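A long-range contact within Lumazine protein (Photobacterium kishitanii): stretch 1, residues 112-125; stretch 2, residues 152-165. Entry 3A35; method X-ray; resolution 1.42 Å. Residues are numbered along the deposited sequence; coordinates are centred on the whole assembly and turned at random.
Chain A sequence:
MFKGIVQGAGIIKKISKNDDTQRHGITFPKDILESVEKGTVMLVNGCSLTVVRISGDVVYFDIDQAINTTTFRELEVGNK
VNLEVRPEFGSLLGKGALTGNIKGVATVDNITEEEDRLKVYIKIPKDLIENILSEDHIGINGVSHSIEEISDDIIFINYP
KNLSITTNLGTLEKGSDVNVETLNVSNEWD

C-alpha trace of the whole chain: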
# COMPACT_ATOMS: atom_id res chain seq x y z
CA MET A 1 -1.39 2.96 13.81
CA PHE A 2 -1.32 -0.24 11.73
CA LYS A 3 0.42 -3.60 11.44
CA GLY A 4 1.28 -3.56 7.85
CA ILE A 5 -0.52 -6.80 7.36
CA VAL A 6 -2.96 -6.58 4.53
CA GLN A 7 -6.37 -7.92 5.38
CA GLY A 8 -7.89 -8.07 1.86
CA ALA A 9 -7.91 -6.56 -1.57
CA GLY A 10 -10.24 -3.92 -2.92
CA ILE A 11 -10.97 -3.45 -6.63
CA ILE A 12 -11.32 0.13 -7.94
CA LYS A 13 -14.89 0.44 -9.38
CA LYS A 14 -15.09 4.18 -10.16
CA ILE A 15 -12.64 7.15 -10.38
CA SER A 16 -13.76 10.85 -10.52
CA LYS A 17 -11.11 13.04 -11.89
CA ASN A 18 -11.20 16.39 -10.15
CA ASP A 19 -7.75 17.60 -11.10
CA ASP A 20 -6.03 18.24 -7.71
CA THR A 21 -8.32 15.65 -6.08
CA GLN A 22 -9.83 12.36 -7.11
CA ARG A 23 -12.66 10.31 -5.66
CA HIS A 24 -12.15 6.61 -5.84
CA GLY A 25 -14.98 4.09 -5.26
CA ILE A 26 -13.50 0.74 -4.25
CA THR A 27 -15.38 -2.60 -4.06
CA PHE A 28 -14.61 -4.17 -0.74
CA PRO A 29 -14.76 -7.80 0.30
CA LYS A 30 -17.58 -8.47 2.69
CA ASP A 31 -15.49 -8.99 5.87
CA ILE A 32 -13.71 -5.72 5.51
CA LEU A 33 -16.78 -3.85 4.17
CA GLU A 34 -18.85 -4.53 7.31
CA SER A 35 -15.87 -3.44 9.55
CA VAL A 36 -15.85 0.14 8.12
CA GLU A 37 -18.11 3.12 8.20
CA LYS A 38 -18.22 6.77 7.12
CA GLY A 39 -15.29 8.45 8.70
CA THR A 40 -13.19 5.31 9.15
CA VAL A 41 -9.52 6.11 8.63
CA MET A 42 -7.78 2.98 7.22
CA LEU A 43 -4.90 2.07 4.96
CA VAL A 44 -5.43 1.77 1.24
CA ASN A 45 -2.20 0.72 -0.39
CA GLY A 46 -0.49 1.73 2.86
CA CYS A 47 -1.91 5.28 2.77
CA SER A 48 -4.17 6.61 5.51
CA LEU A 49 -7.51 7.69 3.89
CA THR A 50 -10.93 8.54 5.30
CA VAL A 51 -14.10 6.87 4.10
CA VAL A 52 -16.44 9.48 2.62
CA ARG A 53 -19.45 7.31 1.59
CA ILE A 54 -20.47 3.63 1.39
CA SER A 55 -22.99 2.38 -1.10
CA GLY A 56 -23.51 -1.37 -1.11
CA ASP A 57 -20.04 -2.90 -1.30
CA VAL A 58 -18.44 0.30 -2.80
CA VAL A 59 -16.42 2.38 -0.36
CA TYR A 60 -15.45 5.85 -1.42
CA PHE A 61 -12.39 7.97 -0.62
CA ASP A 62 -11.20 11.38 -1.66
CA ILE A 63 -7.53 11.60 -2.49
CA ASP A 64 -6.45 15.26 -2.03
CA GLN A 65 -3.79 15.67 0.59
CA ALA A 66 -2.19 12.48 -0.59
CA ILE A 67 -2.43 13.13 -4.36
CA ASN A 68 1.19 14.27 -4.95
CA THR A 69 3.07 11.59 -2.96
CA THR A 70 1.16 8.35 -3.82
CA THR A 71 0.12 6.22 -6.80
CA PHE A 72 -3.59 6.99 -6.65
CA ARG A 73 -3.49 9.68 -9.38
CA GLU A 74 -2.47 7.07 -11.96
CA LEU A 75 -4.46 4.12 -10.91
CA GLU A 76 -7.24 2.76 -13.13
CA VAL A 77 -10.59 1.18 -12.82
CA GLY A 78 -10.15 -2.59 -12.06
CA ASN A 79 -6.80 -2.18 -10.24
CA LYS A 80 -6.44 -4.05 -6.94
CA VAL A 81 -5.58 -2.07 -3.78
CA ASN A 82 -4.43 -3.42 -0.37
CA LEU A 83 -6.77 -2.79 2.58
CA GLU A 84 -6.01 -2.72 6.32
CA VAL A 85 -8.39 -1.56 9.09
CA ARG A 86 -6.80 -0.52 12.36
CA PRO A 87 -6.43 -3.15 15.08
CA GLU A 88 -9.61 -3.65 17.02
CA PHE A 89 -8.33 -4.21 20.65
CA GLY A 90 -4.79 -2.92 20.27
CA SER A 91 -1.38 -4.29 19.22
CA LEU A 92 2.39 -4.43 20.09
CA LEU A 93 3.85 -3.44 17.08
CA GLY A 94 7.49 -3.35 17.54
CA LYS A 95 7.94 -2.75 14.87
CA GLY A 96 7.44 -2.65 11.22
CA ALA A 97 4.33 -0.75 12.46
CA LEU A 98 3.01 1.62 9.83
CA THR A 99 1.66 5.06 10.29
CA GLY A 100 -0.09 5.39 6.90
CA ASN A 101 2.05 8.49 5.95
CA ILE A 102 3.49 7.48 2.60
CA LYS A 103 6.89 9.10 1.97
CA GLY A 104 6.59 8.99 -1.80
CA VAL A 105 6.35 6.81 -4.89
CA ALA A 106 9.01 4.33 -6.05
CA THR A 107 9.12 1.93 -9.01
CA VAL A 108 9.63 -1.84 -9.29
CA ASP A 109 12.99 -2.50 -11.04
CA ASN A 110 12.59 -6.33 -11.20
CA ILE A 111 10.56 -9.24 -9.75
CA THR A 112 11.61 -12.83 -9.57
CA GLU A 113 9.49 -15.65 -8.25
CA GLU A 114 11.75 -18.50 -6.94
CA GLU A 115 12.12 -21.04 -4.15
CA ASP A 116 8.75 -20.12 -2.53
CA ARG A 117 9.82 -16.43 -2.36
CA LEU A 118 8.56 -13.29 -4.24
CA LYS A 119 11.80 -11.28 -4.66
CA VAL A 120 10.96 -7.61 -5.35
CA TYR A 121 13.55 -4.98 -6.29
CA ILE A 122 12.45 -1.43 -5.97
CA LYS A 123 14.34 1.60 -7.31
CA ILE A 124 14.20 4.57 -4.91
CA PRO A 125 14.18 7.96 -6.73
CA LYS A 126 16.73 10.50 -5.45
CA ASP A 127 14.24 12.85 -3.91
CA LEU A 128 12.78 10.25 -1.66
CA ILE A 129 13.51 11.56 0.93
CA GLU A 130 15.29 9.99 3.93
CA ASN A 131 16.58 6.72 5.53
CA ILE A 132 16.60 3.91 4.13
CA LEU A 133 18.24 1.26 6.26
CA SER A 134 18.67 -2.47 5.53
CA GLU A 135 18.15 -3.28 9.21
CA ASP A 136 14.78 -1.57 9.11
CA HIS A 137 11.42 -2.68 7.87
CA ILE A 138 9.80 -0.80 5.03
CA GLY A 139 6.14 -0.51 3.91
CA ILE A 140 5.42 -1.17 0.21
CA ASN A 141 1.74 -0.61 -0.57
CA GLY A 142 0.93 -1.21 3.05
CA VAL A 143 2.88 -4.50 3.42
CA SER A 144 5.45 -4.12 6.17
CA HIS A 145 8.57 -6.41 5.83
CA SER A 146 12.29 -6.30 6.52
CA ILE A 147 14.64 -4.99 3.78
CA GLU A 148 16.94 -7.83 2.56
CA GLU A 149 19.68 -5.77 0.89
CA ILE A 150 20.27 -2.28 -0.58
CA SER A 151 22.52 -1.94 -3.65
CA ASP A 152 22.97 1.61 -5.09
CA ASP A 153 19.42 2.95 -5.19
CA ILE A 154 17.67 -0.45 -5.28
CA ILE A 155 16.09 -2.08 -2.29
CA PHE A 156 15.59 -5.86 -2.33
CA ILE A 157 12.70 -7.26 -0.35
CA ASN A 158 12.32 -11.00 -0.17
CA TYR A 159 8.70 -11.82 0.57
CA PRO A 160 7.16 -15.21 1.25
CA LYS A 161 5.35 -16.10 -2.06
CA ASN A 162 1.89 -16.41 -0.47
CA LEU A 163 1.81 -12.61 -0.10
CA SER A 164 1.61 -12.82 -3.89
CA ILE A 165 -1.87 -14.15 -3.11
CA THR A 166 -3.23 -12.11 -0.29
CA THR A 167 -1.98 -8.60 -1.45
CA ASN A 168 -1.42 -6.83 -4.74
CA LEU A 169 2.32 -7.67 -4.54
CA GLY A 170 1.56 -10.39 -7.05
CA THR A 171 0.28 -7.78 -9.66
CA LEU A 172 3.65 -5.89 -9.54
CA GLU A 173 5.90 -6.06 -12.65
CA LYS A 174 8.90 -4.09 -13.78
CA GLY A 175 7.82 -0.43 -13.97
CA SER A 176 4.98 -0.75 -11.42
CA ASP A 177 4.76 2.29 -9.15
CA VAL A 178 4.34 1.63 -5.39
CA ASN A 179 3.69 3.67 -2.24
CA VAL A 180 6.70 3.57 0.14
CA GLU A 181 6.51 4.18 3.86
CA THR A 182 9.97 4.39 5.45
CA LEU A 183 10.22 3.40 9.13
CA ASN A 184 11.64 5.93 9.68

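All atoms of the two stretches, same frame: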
# COMPACT_ATOMS: atom_id res chain seq x y z
N THR A 112 11.34 -11.45 -9.21
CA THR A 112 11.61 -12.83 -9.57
C THR A 112 10.85 -13.67 -8.58
O THR A 112 10.86 -13.41 -7.36
CB THR A 112 13.11 -13.12 -9.62
OG1 THR A 112 13.64 -13.27 -8.32
CG2 THR A 112 13.89 -11.97 -10.36
N GLU A 113 10.11 -14.65 -9.10
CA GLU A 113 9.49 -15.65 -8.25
C GLU A 113 10.32 -16.93 -8.23
O GLU A 113 10.34 -17.62 -9.25
CB GLU A 113 8.13 -16.00 -8.81
CG GLU A 113 7.21 -14.82 -8.86
CD GLU A 113 6.40 -14.82 -10.14
OE1 GLU A 113 5.73 -15.85 -10.42
OE2 GLU A 113 6.42 -13.79 -10.88
N GLU A 114 11.02 -17.21 -7.12
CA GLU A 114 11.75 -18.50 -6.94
C GLU A 114 11.78 -19.06 -5.54
O GLU A 114 11.87 -18.30 -4.56
CB GLU A 114 13.22 -18.41 -7.33
CG GLU A 114 13.67 -17.16 -8.02
CD GLU A 114 15.17 -17.07 -7.99
OE1 GLU A 114 15.75 -16.82 -6.88
OE2 GLU A 114 15.76 -17.29 -9.07
N GLU A 115 11.80 -20.39 -5.44
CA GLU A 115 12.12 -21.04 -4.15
C GLU A 115 11.13 -20.65 -3.08
O GLU A 115 11.54 -20.45 -1.91
CB GLU A 115 13.53 -20.67 -3.68
CG GLU A 115 14.68 -21.31 -4.49
CD GLU A 115 14.90 -22.79 -4.11
OE1 GLU A 115 14.14 -23.26 -3.21
OE2 GLU A 115 15.80 -23.45 -4.70
N ASP A 116 9.85 -20.51 -3.46
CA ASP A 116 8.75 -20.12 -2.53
C ASP A 116 8.80 -18.67 -2.03
O ASP A 116 8.20 -18.37 -0.98
CB ASP A 116 8.68 -21.00 -1.27
CG ASP A 116 8.32 -22.45 -1.60
OD1 ASP A 116 7.12 -22.67 -1.95
OD2 ASP A 116 9.22 -23.33 -1.53
N ARG A 117 9.59 -17.87 -2.73
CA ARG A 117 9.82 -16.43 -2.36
C ARG A 117 9.35 -15.57 -3.57
O ARG A 117 9.43 -15.98 -4.74
CB ARG A 117 11.29 -16.16 -2.09
CG ARG A 117 12.05 -17.20 -1.19
CD ARG A 117 11.37 -17.29 0.15
NE ARG A 117 11.31 -15.97 0.87
CZ ARG A 117 10.81 -15.79 2.09
NH1 ARG A 117 10.33 -16.83 2.78
NH2 ARG A 117 10.82 -14.58 2.69
N LEU A 118 8.84 -14.36 -3.27
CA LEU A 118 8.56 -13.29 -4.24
C LEU A 118 9.67 -12.25 -3.93
O LEU A 118 9.65 -11.58 -2.89
CB LEU A 118 7.13 -12.76 -4.01
CG LEU A 118 6.76 -11.63 -4.97
CD1 LEU A 118 6.76 -11.99 -6.44
CD2 LEU A 118 5.43 -10.96 -4.69
N LYS A 119 10.68 -12.16 -4.81
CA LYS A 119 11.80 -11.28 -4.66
C LYS A 119 11.47 -10.02 -5.43
O LYS A 119 11.37 -10.03 -6.63
CB LYS A 119 13.02 -11.94 -5.28
CG LYS A 119 13.40 -13.15 -4.53
CD LYS A 119 14.81 -13.68 -4.87
CE LYS A 119 15.04 -14.91 -4.00
NZ LYS A 119 16.36 -15.46 -4.46
N VAL A 120 11.38 -8.88 -4.75
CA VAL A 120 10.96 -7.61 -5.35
C VAL A 120 12.10 -6.66 -5.15
O VAL A 120 12.56 -6.45 -4.02
CB VAL A 120 9.64 -7.13 -4.63
CG1 VAL A 120 9.28 -5.73 -5.26
CG2 VAL A 120 8.52 -8.19 -4.82
N TYR A 121 12.48 -5.98 -6.22
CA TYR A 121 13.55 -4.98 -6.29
C TYR A 121 12.98 -3.64 -6.68
O TYR A 121 12.35 -3.54 -7.74
CB TYR A 121 14.63 -5.40 -7.36
CG TYR A 121 15.22 -6.77 -7.02
CD1 TYR A 121 16.38 -6.86 -6.27
CD2 TYR A 121 14.60 -7.93 -7.42
CE1 TYR A 121 16.94 -8.12 -5.93
CE2 TYR A 121 15.10 -9.22 -7.04
CZ TYR A 121 16.28 -9.29 -6.33
OH TYR A 121 16.75 -10.59 -5.98
N ILE A 122 13.16 -2.67 -5.82
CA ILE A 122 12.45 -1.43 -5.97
C ILE A 122 13.47 -0.32 -6.10
O ILE A 122 14.30 -0.19 -5.23
CB ILE A 122 11.52 -1.16 -4.73
CG1 ILE A 122 10.48 -2.33 -4.55
CG2 ILE A 122 10.88 0.24 -4.90
CD1 ILE A 122 9.44 -2.14 -3.52
N LYS A 123 13.41 0.50 -7.14
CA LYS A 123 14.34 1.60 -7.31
C LYS A 123 13.81 2.84 -6.62
O LYS A 123 12.67 3.32 -6.94
CB LYS A 123 14.62 1.86 -8.81
CG LYS A 123 15.68 2.88 -9.03
CD LYS A 123 16.03 3.00 -10.56
CE LYS A 123 16.85 1.80 -10.98
NZ LYS A 123 17.46 1.92 -12.35
N ILE A 124 14.61 3.47 -5.76
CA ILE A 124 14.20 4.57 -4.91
C ILE A 124 14.61 5.85 -5.65
O ILE A 124 15.80 5.95 -6.03
CB ILE A 124 14.80 4.45 -3.51
CG1 ILE A 124 14.39 3.10 -2.81
CG2 ILE A 124 14.48 5.73 -2.68
CD1 ILE A 124 12.84 2.72 -2.65
N PRO A 125 13.70 6.76 -6.01
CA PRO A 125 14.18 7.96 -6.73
C PRO A 125 14.93 8.87 -5.75
O PRO A 125 14.84 8.67 -4.53
CB PRO A 125 12.91 8.61 -7.25
CG PRO A 125 11.83 8.08 -6.35
CD PRO A 125 12.22 6.76 -5.85
N ASP A 152 23.12 0.31 -4.42
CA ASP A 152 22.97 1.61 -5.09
C ASP A 152 21.58 2.14 -4.63
O ASP A 152 21.33 2.39 -3.46
CB ASP A 152 23.10 1.50 -6.63
CG ASP A 152 24.47 0.94 -7.08
OD1 ASP A 152 25.49 1.26 -6.40
OD2 ASP A 152 24.50 0.19 -8.11
N ASP A 153 20.69 2.36 -5.58
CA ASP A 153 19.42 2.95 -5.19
C ASP A 153 18.29 1.90 -5.19
O ASP A 153 17.13 2.32 -5.23
CB ASP A 153 19.08 4.12 -6.14
CG ASP A 153 19.20 3.77 -7.62
OD1 ASP A 153 19.49 2.60 -8.02
OD2 ASP A 153 18.97 4.66 -8.47
N ILE A 154 18.63 0.61 -5.16
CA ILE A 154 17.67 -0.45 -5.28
C ILE A 154 17.56 -1.22 -4.02
O ILE A 154 18.56 -1.65 -3.42
CB ILE A 154 17.84 -1.22 -6.57
CG1 ILE A 154 18.03 -2.65 -6.45
CG2 ILE A 154 18.14 -0.34 -7.83
CD1 ILE A 154 16.75 -3.13 -6.64
N ILE A 155 16.33 -1.29 -3.51
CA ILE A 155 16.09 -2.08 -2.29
C ILE A 155 15.51 -3.45 -2.66
O ILE A 155 14.62 -3.53 -3.52
CB ILE A 155 15.18 -1.31 -1.26
CG1 ILE A 155 13.81 -1.03 -1.77
CG2 ILE A 155 15.87 -0.07 -0.80
CD1 ILE A 155 12.84 -0.82 -0.65
N PHE A 156 16.00 -4.53 -2.09
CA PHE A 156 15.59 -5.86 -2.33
C PHE A 156 14.81 -6.34 -1.14
O PHE A 156 15.29 -6.38 0.01
CB PHE A 156 16.81 -6.72 -2.66
CG PHE A 156 16.61 -8.15 -2.54
CD1 PHE A 156 15.43 -8.79 -2.94
CD2 PHE A 156 17.69 -8.96 -2.13
CE1 PHE A 156 15.24 -10.18 -2.87
CE2 PHE A 156 17.53 -10.32 -2.02
CZ PHE A 156 16.33 -10.98 -2.41
N ILE A 157 13.55 -6.69 -1.34
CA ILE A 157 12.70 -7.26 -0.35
C ILE A 157 12.31 -8.66 -0.74
O ILE A 157 11.89 -8.93 -1.84
CB ILE A 157 11.40 -6.44 -0.13
CG1 ILE A 157 11.82 -5.02 0.22
CG2 ILE A 157 10.64 -7.02 1.14
CD1 ILE A 157 10.89 -4.01 -0.23
N ASN A 158 12.51 -9.62 0.19
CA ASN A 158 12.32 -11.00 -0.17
C ASN A 158 11.11 -11.49 0.64
O ASN A 158 11.19 -11.75 1.87
CB ASN A 158 13.62 -11.76 0.22
CG ASN A 158 13.53 -13.19 -0.07
OD1 ASN A 158 12.51 -13.73 -0.33
ND2 ASN A 158 14.71 -13.85 -0.01
N TYR A 159 9.97 -11.48 -0.05
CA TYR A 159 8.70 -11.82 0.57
C TYR A 159 8.40 -13.32 0.50
O TYR A 159 8.76 -13.92 -0.51
CB TYR A 159 7.55 -11.10 -0.17
CG TYR A 159 7.57 -9.58 -0.08
CD1 TYR A 159 7.15 -8.92 1.12
CD2 TYR A 159 7.98 -8.86 -1.17
CE1 TYR A 159 7.13 -7.53 1.18
CE2 TYR A 159 7.94 -7.44 -1.17
CZ TYR A 159 7.55 -6.83 0.02
OH TYR A 159 7.62 -5.42 -0.06
N PRO A 160 7.65 -13.85 1.45
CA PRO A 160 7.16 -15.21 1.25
C PRO A 160 6.17 -15.14 0.08
O PRO A 160 5.32 -14.24 0.04
CB PRO A 160 6.38 -15.51 2.52
CG PRO A 160 6.20 -14.18 3.33
CD PRO A 160 7.10 -13.17 2.67
N LYS A 161 6.18 -16.15 -0.82
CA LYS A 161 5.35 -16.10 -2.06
C LYS A 161 3.82 -16.02 -1.79
O LYS A 161 3.11 -15.51 -2.61
CB LYS A 161 5.69 -17.24 -3.09
CG LYS A 161 4.60 -17.39 -4.21
CD LYS A 161 5.05 -17.85 -5.57
CE LYS A 161 5.52 -16.67 -6.49
NZ LYS A 161 4.51 -15.62 -6.90
N ASN A 162 3.33 -16.47 -0.65
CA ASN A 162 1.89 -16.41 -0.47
C ASN A 162 1.36 -15.00 -0.30
O ASN A 162 0.19 -14.84 -0.34
CB ASN A 162 1.52 -17.16 0.80
CG ASN A 162 2.55 -16.98 1.82
OD1 ASN A 162 2.53 -15.97 2.49
ND2 ASN A 162 3.55 -17.94 1.89
N LEU A 163 2.24 -14.03 0.00
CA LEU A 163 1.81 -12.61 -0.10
C LEU A 163 1.58 -12.17 -1.56
O LEU A 163 1.03 -11.06 -1.83
CB LEU A 163 2.83 -11.67 0.55
CG LEU A 163 2.98 -11.78 2.06
CD1 LEU A 163 4.06 -10.73 2.36
CD2 LEU A 163 1.72 -11.47 2.78
N SER A 164 1.99 -13.01 -2.51
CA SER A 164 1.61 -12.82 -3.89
C SER A 164 0.12 -12.96 -3.99
O SER A 164 -0.47 -12.45 -4.96
CB SER A 164 2.22 -13.93 -4.76
OG SER A 164 3.32 -13.41 -5.49
N ILE A 165 -0.46 -13.70 -3.04
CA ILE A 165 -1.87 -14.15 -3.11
C ILE A 165 -2.75 -13.19 -2.41
O ILE A 165 -3.69 -12.67 -3.00
CB ILE A 165 -2.06 -15.67 -2.60
CG1 ILE A 165 -1.39 -16.63 -3.60
CG2 ILE A 165 -3.56 -16.05 -2.32
CD1 ILE A 165 -1.10 -18.06 -2.96
O HOH W 1 17.08 6.44 -8.33

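Strands 117-123 and 154-160 pair antiparallel, and the contact buries 1107 Å² in all. Hydrogen-bonded pairs L118-Y159, V120-I157 and I122-I155 alternate with narrower pairs. In V120-I157, for example, V120 N gives to I157 O at 3.0 Å and I157 N to V120 O at 2.9 Å. I124 N extends the ladder to D153 O (2.8 Å), and K161 N reaches D116 O (3.0 Å).

One face of the sheet carries L118, V120, I122, I155, I157 and Y159, all buried and mostly apolar. V120 CG2 fits against the edge of the Y159 ring, 3.8 Å from Y159 CD2. I155 CG1 packs against both I122 and I124, 3.7 Å from I122 CB and 4.0 Å from I124 CD1. L118 CD2 packs 3.3 Å from S164 OG.

On the other face, the flat rings of Y121 and F156 form an offset stack, centroids 4.5 Å apart and planes at 13°. I154 CD1 sits at the edge of the Y121 ring, 3.2 Å from Y121 CB.

At the turn end, R117 curls back over the partner strand, with chi1 to chi3 all m. Its NE gives to N158 OD1 (2.8 Å) and its NH2 to N158 O (3.0 Å). A water bridges I124 O and D153 OD2 at the far end.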